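Long-range contact in coat protein (Sulfolobus turreted icosahedral virus, PDB 2BBD), which serves as the major capsid protein of an icosahedral archaeal virus and probably builds its shell as related double-jelly-roll proteins do: residues 86-98 against 108-120. Residues are numbered along the deposited sequence; the frame is centred on the assembly and turned at random.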
HETATM    1  N   MSE A  86       2.225   4.187  -4.587  1.00 21.91           N
HETATM    2  CA  MSE A  86       3.005   4.095  -5.818  1.00 21.26           C
HETATM    3  C   MSE A  86       3.346   5.498  -6.331  1.00 20.95           C
HETATM    4  O   MSE A  86       4.459   5.766  -6.775  1.00 21.69           O
HETATM    5  CB  MSE A  86       2.224   3.337  -6.898  1.00 22.55           C
HETATM    6  CG  MSE A  86       1.953   1.880  -6.579  1.00 24.97           C
HETATM    7 SE   MSE A  86       3.596   0.896  -6.238  1.00 47.06          SE
HETATM    8  CE  MSE A  86       3.368   0.627  -4.332  1.00 29.67           C
ATOM      9  N   TYR A  87       2.365   6.385  -6.278  1.00 22.48           N
ATOM     10  CA  TYR A  87       2.545   7.757  -6.728  1.00 22.82           C
ATOM     11  C   TYR A  87       3.759   8.380  -6.038  1.00 23.30           C
ATOM     12  O   TYR A  87       4.636   8.935  -6.687  1.00 23.84           O
ATOM     13  CB  TYR A  87       1.285   8.569  -6.407  1.00 21.01           C
ATOM     14  CG  TYR A  87       1.428  10.063  -6.578  1.00 21.50           C
ATOM     15  CD1 TYR A  87       1.185  10.678  -7.809  1.00 18.87           C
ATOM     16  CD2 TYR A  87       1.784  10.869  -5.495  1.00 19.81           C
ATOM     17  CE1 TYR A  87       1.284  12.069  -7.949  1.00 23.66           C
ATOM     18  CE2 TYR A  87       1.895  12.251  -5.625  1.00 20.09           C
ATOM     19  CZ  TYR A  87       1.641  12.844  -6.843  1.00 22.93           C
ATOM     20  OH  TYR A  87       1.730  14.205  -6.938  1.00 21.94           O
ATOM     21  N   TYR A  88       3.801   8.283  -4.716  1.00 23.04           N
ATOM     22  CA  TYR A  88       4.902   8.856  -3.952  1.00 25.59           C
ATOM     23  C   TYR A  88       6.258   8.182  -4.180  1.00 26.52           C
ATOM     24  O   TYR A  88       7.271   8.861  -4.381  1.00 26.53           O
ATOM     25  CB  TYR A  88       4.564   8.828  -2.456  1.00 23.14           C
ATOM     26  CG  TYR A  88       3.619   9.931  -2.027  1.00 22.97           C
ATOM     27  CD1 TYR A  88       4.056  11.249  -1.950  1.00 22.60           C
ATOM     28  CD2 TYR A  88       2.291   9.658  -1.704  1.00 22.93           C
ATOM     29  CE1 TYR A  88       3.197  12.278  -1.560  1.00 24.95           C
ATOM     30  CE2 TYR A  88       1.416  10.681  -1.311  1.00 24.62           C
ATOM     31  CZ  TYR A  88       1.880  11.993  -1.241  1.00 26.56           C
ATOM     32  OH  TYR A  88       1.045  13.019  -0.849  1.00 25.63           O
ATOM     33  N   THR A  89       6.268   6.851  -4.156  1.00 25.42           N
ATOM     34  CA  THR A  89       7.502   6.100  -4.318  1.00 25.88           C
ATOM     35  C   THR A  89       8.065   6.099  -5.738  1.00 26.72           C
ATOM     36  O   THR A  89       9.176   5.624  -5.959  1.00 26.78           O
ATOM     37  CB  THR A  89       7.319   4.644  -3.824  1.00 26.44           C
ATOM     38  OG1 THR A  89       6.283   4.002  -4.572  1.00 26.33           O
ATOM     39  CG2 THR A  89       6.936   4.640  -2.353  1.00 27.28           C
ATOM     40  N   THR A  90       7.307   6.627  -6.696  1.00 23.50           N
ATOM     41  CA  THR A  90       7.774   6.685  -8.081  1.00 24.65           C
ATOM     42  C   THR A  90       7.979   8.140  -8.507  1.00 23.58           C
ATOM     43  O   THR A  90       8.192   8.425  -9.686  1.00 23.76           O
ATOM     44  CB  THR A  90       6.760   6.045  -9.064  1.00 23.15           C
ATOM     45  OG1 THR A  90       5.514   6.741  -8.966  1.00 22.93           O
ATOM     46  CG2 THR A  90       6.552   4.570  -8.744  1.00 23.12           C
ATOM     47  N   LYS A  91       7.911   9.053  -7.539  1.00 24.31           N
ATOM     48  CA  LYS A  91       8.071  10.481  -7.799  1.00 23.30           C
ATOM     49  C   LYS A  91       6.968  10.950  -8.727  1.00 21.99           C
ATOM     50  O   LYS A  91       7.191  11.785  -9.600  1.00 22.58           O
ATOM     51  CB  LYS A  91       9.431  10.766  -8.431  1.00 23.66           C
ATOM     52  CG  LYS A  91      10.576  10.122  -7.681  1.00 28.54           C
ATOM     53  CD  LYS A  91      11.915  10.432  -8.313  1.00 29.33           C
ATOM     54  CE  LYS A  91      12.995   9.571  -7.684  1.00 33.30           C
ATOM     55  NZ  LYS A  91      14.325   9.897  -8.240  1.00 38.39           N
ATOM     56  N   GLY A  92       5.776  10.392  -8.528  1.00 23.00           N
ATOM     57  CA  GLY A  92       4.622  10.745  -9.338  1.00 22.32           C
ATOM     58  C   GLY A  92       4.615  10.182 -10.748  1.00 21.71           C
ATOM     59  O   GLY A  92       3.702  10.483 -11.506  1.00 22.71           O
ATOM     60  N   GLN A  93       5.611   9.360 -11.092  1.00 23.39           N
ATOM     61  CA  GLN A  93       5.729   8.783 -12.437  1.00 23.85           C
ATOM     62  C   GLN A  93       4.965   7.474 -12.682  1.00 25.20           C
ATOM     63  O   GLN A  93       4.872   7.012 -13.821  1.00 27.13           O
ATOM     64  CB  GLN A  93       7.219   8.571 -12.778  1.00 23.19           C
ATOM     65  CG  GLN A  93       8.023   9.881 -12.885  1.00 22.40           C
ATOM     66  CD  GLN A  93       9.539   9.688 -12.776  1.00 23.54           C
ATOM     67  OE1 GLN A  93      10.293  10.662 -12.625  1.00 27.21           O
ATOM     68  NE2 GLN A  93       9.991   8.443 -12.850  1.00 20.84           N
ATOM     69  N   ASN A  94       4.414   6.875 -11.631  1.00 23.89           N
ATOM     70  CA  ASN A  94       3.700   5.612 -11.795  1.00 22.37           C
ATOM     71  C   ASN A  94       2.619   5.652 -12.871  1.00 21.83           C
ATOM     72  O   ASN A  94       1.785   6.562 -12.898  1.00 21.54           O
ATOM     73  CB  ASN A  94       3.069   5.177 -10.479  1.00 21.57           C
ATOM     74  CG  ASN A  94       2.452   3.798 -10.569  1.00 22.20           C
ATOM     75  OD1 ASN A  94       1.243   3.631 -10.383  1.00 27.06           O
ATOM     76  ND2 ASN A  94       3.275   2.801 -10.867  1.00 19.64           N
ATOM     77  N   PRO A  95       2.613   4.653 -13.775  1.00 22.67           N
ATOM     78  CA  PRO A  95       1.591   4.639 -14.831  1.00 21.53           C
ATOM     79  C   PRO A  95       0.182   4.635 -14.248  1.00 20.38           C
ATOM     80  O   PRO A  95      -0.195   3.729 -13.513  1.00 21.78           O
ATOM     81  CB  PRO A  95       1.905   3.361 -15.609  1.00 21.93           C
ATOM     82  CG  PRO A  95       3.424   3.244 -15.452  1.00 21.03           C
ATOM     83  CD  PRO A  95       3.610   3.586 -13.982  1.00 19.82           C
ATOM     84  N   ALA A  96      -0.583   5.668 -14.569  1.00 20.52           N
ATOM     85  CA  ALA A  96      -1.952   5.784 -14.078  1.00 22.74           C
ATOM     86  C   ALA A  96      -2.839   6.433 -15.136  1.00 20.43           C
ATOM     87  O   ALA A  96      -3.383   7.500 -14.925  1.00 22.09           O
ATOM     88  CB  ALA A  96      -1.986   6.614 -12.780  1.00 20.61           C
ATOM     89  N   TYR A  97      -2.975   5.778 -16.278  1.00 23.37           N
ATOM     90  CA  TYR A  97      -3.800   6.303 -17.353  1.00 20.39           C
ATOM     91  C   TYR A  97      -5.173   5.636 -17.311  1.00 20.94           C
ATOM     92  O   TYR A  97      -5.283   4.432 -17.041  1.00 22.30           O
ATOM     93  CB  TYR A  97      -3.137   6.039 -18.704  1.00 21.82           C
ATOM     94  CG  TYR A  97      -1.744   6.615 -18.839  1.00 22.46           C
ATOM     95  CD1 TYR A  97      -0.624   5.916 -18.373  1.00 25.10           C
ATOM     96  CD2 TYR A  97      -1.539   7.857 -19.442  1.00 24.94           C
ATOM     97  CE1 TYR A  97       0.667   6.446 -18.510  1.00 24.53           C
ATOM     98  CE2 TYR A  97      -0.256   8.393 -19.582  1.00 27.18           C
ATOM     99  CZ  TYR A  97       0.839   7.681 -19.114  1.00 26.08           C
ATOM    100  OH  TYR A  97       2.097   8.214 -19.250  1.00 29.36           O
ATOM    101  N   PRO A  98      -6.242   6.419 -17.538  1.00 20.66           N
ATOM    102  CA  PRO A  98      -6.199   7.860 -17.818  1.00 21.25           C
ATOM    103  C   PRO A  98      -6.202   8.691 -16.530  1.00 22.22           C
ATOM    104  O   PRO A  98      -6.673   8.233 -15.488  1.00 22.15           O
ATOM    105  CB  PRO A  98      -7.468   8.080 -18.637  1.00 21.31           C
ATOM    106  CG  PRO A  98      -8.430   7.168 -17.956  1.00 19.24           C
ATOM    107  CD  PRO A  98      -7.602   5.894 -17.762  1.00 19.42           C
ATOM    108  N   GLY A 108     -16.622   7.013 -28.127  1.00 29.62           N
ATOM    109  CA  GLY A 108     -15.179   6.925 -28.171  1.00 27.79           C
ATOM    110  C   GLY A 108     -14.631   6.192 -26.965  1.00 26.63           C
ATOM    111  O   GLY A 108     -15.374   5.576 -26.205  1.00 24.69           O
ATOM    112  N   SER A 109     -13.321   6.254 -26.784  1.00 26.88           N
ATOM    113  CA  SER A 109     -12.709   5.597 -25.646  1.00 27.50           C
ATOM    114  C   SER A 109     -11.326   6.166 -25.386  1.00 26.99           C
ATOM    115  O   SER A 109     -10.781   6.905 -26.218  1.00 26.06           O
ATOM    116  CB  SER A 109     -12.611   4.091 -25.904  1.00 31.74           C
ATOM    117  OG  SER A 109     -11.781   3.837 -27.018  1.00 34.76           O
ATOM    118  N   VAL A 110     -10.779   5.840 -24.218  1.00 23.18           N
ATOM    119  CA  VAL A 110      -9.445   6.293 -23.845  1.00 23.08           C
ATOM    120  C   VAL A 110      -8.622   5.099 -23.355  1.00 22.83           C
ATOM    121  O   VAL A 110      -9.177   4.062 -22.955  1.00 20.35           O
ATOM    122  CB  VAL A 110      -9.485   7.417 -22.746  1.00 21.82           C
ATOM    123  CG1 VAL A 110     -10.117   8.690 -23.324  1.00 20.87           C
ATOM    124  CG2 VAL A 110     -10.252   6.953 -21.521  1.00 17.99           C
ATOM    125  N   ASN A 111      -7.300   5.239 -23.403  1.00 22.74           N
ATOM    126  CA  ASN A 111      -6.412   4.158 -22.984  1.00 22.26           C
ATOM    127  C   ASN A 111      -6.347   4.032 -21.467  1.00 21.57           C
ATOM    128  O   ASN A 111      -6.314   5.028 -20.752  1.00 21.62           O
ATOM    129  CB  ASN A 111      -4.994   4.381 -23.528  1.00 22.74           C
ATOM    130  CG  ASN A 111      -4.973   4.616 -25.022  1.00 25.42           C
ATOM    131  OD1 ASN A 111      -5.603   3.881 -25.782  1.00 27.36           O
ATOM    132  ND2 ASN A 111      -4.232   5.640 -25.458  1.00 26.94           N
ATOM    133  N   LEU A 112      -6.322   2.794 -20.988  1.00 21.33           N
ATOM    134  CA  LEU A 112      -6.235   2.515 -19.563  1.00 20.94           C
ATOM    135  C   LEU A 112      -4.927   1.768 -19.269  1.00 22.24           C
ATOM    136  O   LEU A 112      -4.615   0.761 -19.921  1.00 21.11           O
ATOM    137  CB  LEU A 112      -7.434   1.667 -19.126  1.00 22.15           C
ATOM    138  CG  LEU A 112      -7.468   1.074 -17.714  1.00 24.85           C
ATOM    139  CD1 LEU A 112      -7.605   2.173 -16.646  1.00 25.43           C
ATOM    140  CD2 LEU A 112      -8.640   0.122 -17.644  1.00 21.60           C
ATOM    141  N   ASN A 113      -4.166   2.274 -18.299  1.00 21.24           N
ATOM    142  CA  ASN A 113      -2.898   1.661 -17.899  1.00 21.67           C
ATOM    143  C   ASN A 113      -2.550   2.110 -16.484  1.00 21.49           C
ATOM    144  O   ASN A 113      -2.037   3.212 -16.267  1.00 21.49           O
ATOM    145  CB  ASN A 113      -1.776   2.043 -18.874  1.00 21.79           C
ATOM    146  CG  ASN A 113      -0.411   1.488 -18.453  1.00 25.95           C
ATOM    147  OD1 ASN A 113      -0.321   0.615 -17.594  1.00 26.06           O
ATOM    148  ND2 ASN A 113       0.650   1.994 -19.066  1.00 28.87           N
ATOM    149  N   VAL A 114      -2.862   1.237 -15.529  1.00 21.72           N
ATOM    150  CA  VAL A 114      -2.632   1.472 -14.114  1.00 20.63           C
ATOM    151  C   VAL A 114      -1.685   0.405 -13.557  1.00 20.76           C
ATOM    152  O   VAL A 114      -1.835  -0.790 -13.837  1.00 19.72           O
ATOM    153  CB  VAL A 114      -3.962   1.410 -13.333  1.00 21.21           C
ATOM    154  CG1 VAL A 114      -3.755   1.882 -11.889  1.00 18.51           C
ATOM    155  CG2 VAL A 114      -5.022   2.261 -14.044  1.00 17.92           C
HETATM  156  N   MSE A 115      -0.722   0.836 -12.754  1.00 22.93           N
HETATM  157  CA  MSE A 115       0.241  -0.090 -12.183  1.00 22.72           C
HETATM  158  C   MSE A 115       0.334  -0.045 -10.661  1.00 23.66           C
HETATM  159  O   MSE A 115       0.158   1.014 -10.040  1.00 22.84           O
HETATM  160  CB  MSE A 115       1.626   0.176 -12.770  1.00 25.37           C
HETATM  161  CG  MSE A 115       2.653  -0.875 -12.387  1.00 33.66           C
HETATM  162 SE   MSE A 115       4.427  -0.446 -13.009  1.00 51.96          SE
HETATM  163  CE  MSE A 115       4.295  -1.095 -14.826  1.00 42.14           C
ATOM    164  N   TRP A 116       0.601  -1.213 -10.077  1.00 20.61           N
ATOM    165  CA  TRP A 116       0.782  -1.376  -8.636  1.00 21.50           C
ATOM    166  C   TRP A 116       1.886  -2.405  -8.463  1.00 22.85           C
ATOM    167  O   TRP A 116       1.996  -3.340  -9.258  1.00 24.16           O
ATOM    168  CB  TRP A 116      -0.453  -1.951  -7.960  1.00 18.98           C
ATOM    169  CG  TRP A 116      -1.677  -1.118  -7.987  1.00 18.60           C
ATOM    170  CD1 TRP A 116      -2.103  -0.254  -7.019  1.00 16.99           C
ATOM    171  CD2 TRP A 116      -2.722  -1.181  -8.960  1.00 19.66           C
ATOM    172  NE1 TRP A 116      -3.358   0.211  -7.322  1.00 17.43           N
ATOM    173  CE2 TRP A 116      -3.765  -0.343  -8.507  1.00 17.22           C
ATOM    174  CE3 TRP A 116      -2.884  -1.870 -10.171  1.00 19.88           C
ATOM    175  CZ2 TRP A 116      -4.960  -0.181  -9.217  1.00 19.93           C
ATOM    176  CZ3 TRP A 116      -4.078  -1.701 -10.881  1.00 17.15           C
ATOM    177  CH2 TRP A 116      -5.097  -0.866 -10.395  1.00 18.03           C
ATOM    178  N   GLU A 117       2.700  -2.238  -7.427  1.00 25.00           N
ATOM    179  CA  GLU A 117       3.766  -3.191  -7.153  1.00 25.36           C
ATOM    180  C   GLU A 117       3.735  -3.594  -5.696  1.00 25.49           C
ATOM    181  O   GLU A 117       3.355  -2.804  -4.827  1.00 26.95           O
ATOM    182  CB  GLU A 117       5.141  -2.608  -7.476  1.00 28.44           C
ATOM    183  CG  GLU A 117       5.358  -2.316  -8.939  1.00 31.73           C
ATOM    184  CD  GLU A 117       6.823  -2.115  -9.289  1.00 35.71           C
ATOM    185  OE1 GLU A 117       7.539  -1.426  -8.524  1.00 38.07           O
ATOM    186  OE2 GLU A 117       7.251  -2.640 -10.340  1.00 36.67           O
ATOM    187  N   PHE A 118       4.123  -4.838  -5.444  1.00 25.12           N
ATOM    188  CA  PHE A 118       4.170  -5.385  -4.102  1.00 22.07           C
ATOM    189  C   PHE A 118       5.624  -5.752  -3.824  1.00 24.78           C
ATOM    190  O   PHE A 118       6.219  -6.589  -4.510  1.00 23.39           O
ATOM    191  CB  PHE A 118       3.289  -6.638  -3.986  1.00 22.29           C
ATOM    192  CG  PHE A 118       1.848  -6.405  -4.351  1.00 21.62           C
ATOM    193  CD1 PHE A 118       1.464  -6.268  -5.681  1.00 22.37           C
ATOM    194  CD2 PHE A 118       0.882  -6.271  -3.359  1.00 20.69           C
ATOM    195  CE1 PHE A 118       0.135  -5.993  -6.024  1.00 23.15           C
ATOM    196  CE2 PHE A 118      -0.442  -5.997  -3.679  1.00 20.69           C
ATOM    197  CZ  PHE A 118      -0.819  -5.855  -5.018  1.00 22.85           C
ATOM    198  N   ASP A 119       6.205  -5.097  -2.832  1.00 23.67           N
ATOM    199  CA  ASP A 119       7.576  -5.373  -2.462  1.00 25.23           C
ATOM    200  C   ASP A 119       7.518  -6.500  -1.434  1.00 25.22           C
ATOM    201  O   ASP A 119       6.935  -6.344  -0.371  1.00 26.57           O
ATOM    202  CB  ASP A 119       8.209  -4.111  -1.875  1.00 25.35           C
ATOM    203  CG  ASP A 119       9.669  -4.299  -1.508  1.00 28.37           C
ATOM    204  OD1 ASP A 119      10.312  -3.282  -1.182  1.00 34.83           O
ATOM    205  OD2 ASP A 119      10.172  -5.446  -1.533  1.00 28.16           O
ATOM    206  N   LEU A 120       8.094  -7.648  -1.775  1.00 27.67           N
ATOM    207  CA  LEU A 120       8.101  -8.789  -0.867  1.00 29.41           C
ATOM    208  C   LEU A 120       9.472  -9.007  -0.249  1.00 30.02           C
ATOM    209  O   LEU A 120       9.766 -10.108   0.204  1.00 32.84           O
ATOM    210  CB  LEU A 120       7.693 -10.073  -1.594  1.00 31.33           C
ATOM    211  CG  LEU A 120       6.224 -10.289  -1.963  1.00 33.52           C
ATOM    212  CD1 LEU A 120       5.816  -9.323  -3.052  1.00 35.05           C
ATOM    213  CD2 LEU A 120       6.032 -11.723  -2.426  1.00 32.23           C
TER
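Asn113 and Tyr97 grip each other through both backbone polar groups: Tyr97 N donates to Asn113 O at 2.7 Å, and Asn113 N returns an equally short, nearly straight bond to Tyr97 O (170° at the hydrogen). In both, the donor lies above the carbonyl plane rather than on a lone pair. Ala96 also faces Asn113, which makes a classic beta bulge; its small methyl points to the face shared with Val114. A third bond, from Met115 N to Pro95 O at 3.0 Å, is more bent. A proline serves well here, since only its carbonyl is needed for pairing.

On the face that carries Tyr97 and Asn113, the ring and the amide lie side by side, their planes 20° apart. CG of Asn113 stands anti to the backbone N (chi1 177°), bringing ND2 within 3.9 Å of Pro95 CB, while Pro95 CD rests against Met115 CB. The cis peptide before Pro98 turns the chain, and its ring crosses Val110 at about a right angle, CG 4.0 Å from Val110 CG2, while CD packs more aslant on Leu112 CD1.

At the other end, Met86, present as selenomethionine, reaches from helix 79-89 to strand 108-123. Bends at chi2 and chi3 lay its flexible chain along the strand, with SE 3.5 Å from Glu117 N and CE against Glu117 O. The carboxylate of Glu117 instead pairs with Lys32 and Arg34.

Within this chain, strand 96-97 is an outermost strand of an antiparallel sheet, paired with strand 108-123, in a chain whose beta-sheets are consistent with the double jelly-roll of viral capsid proteins.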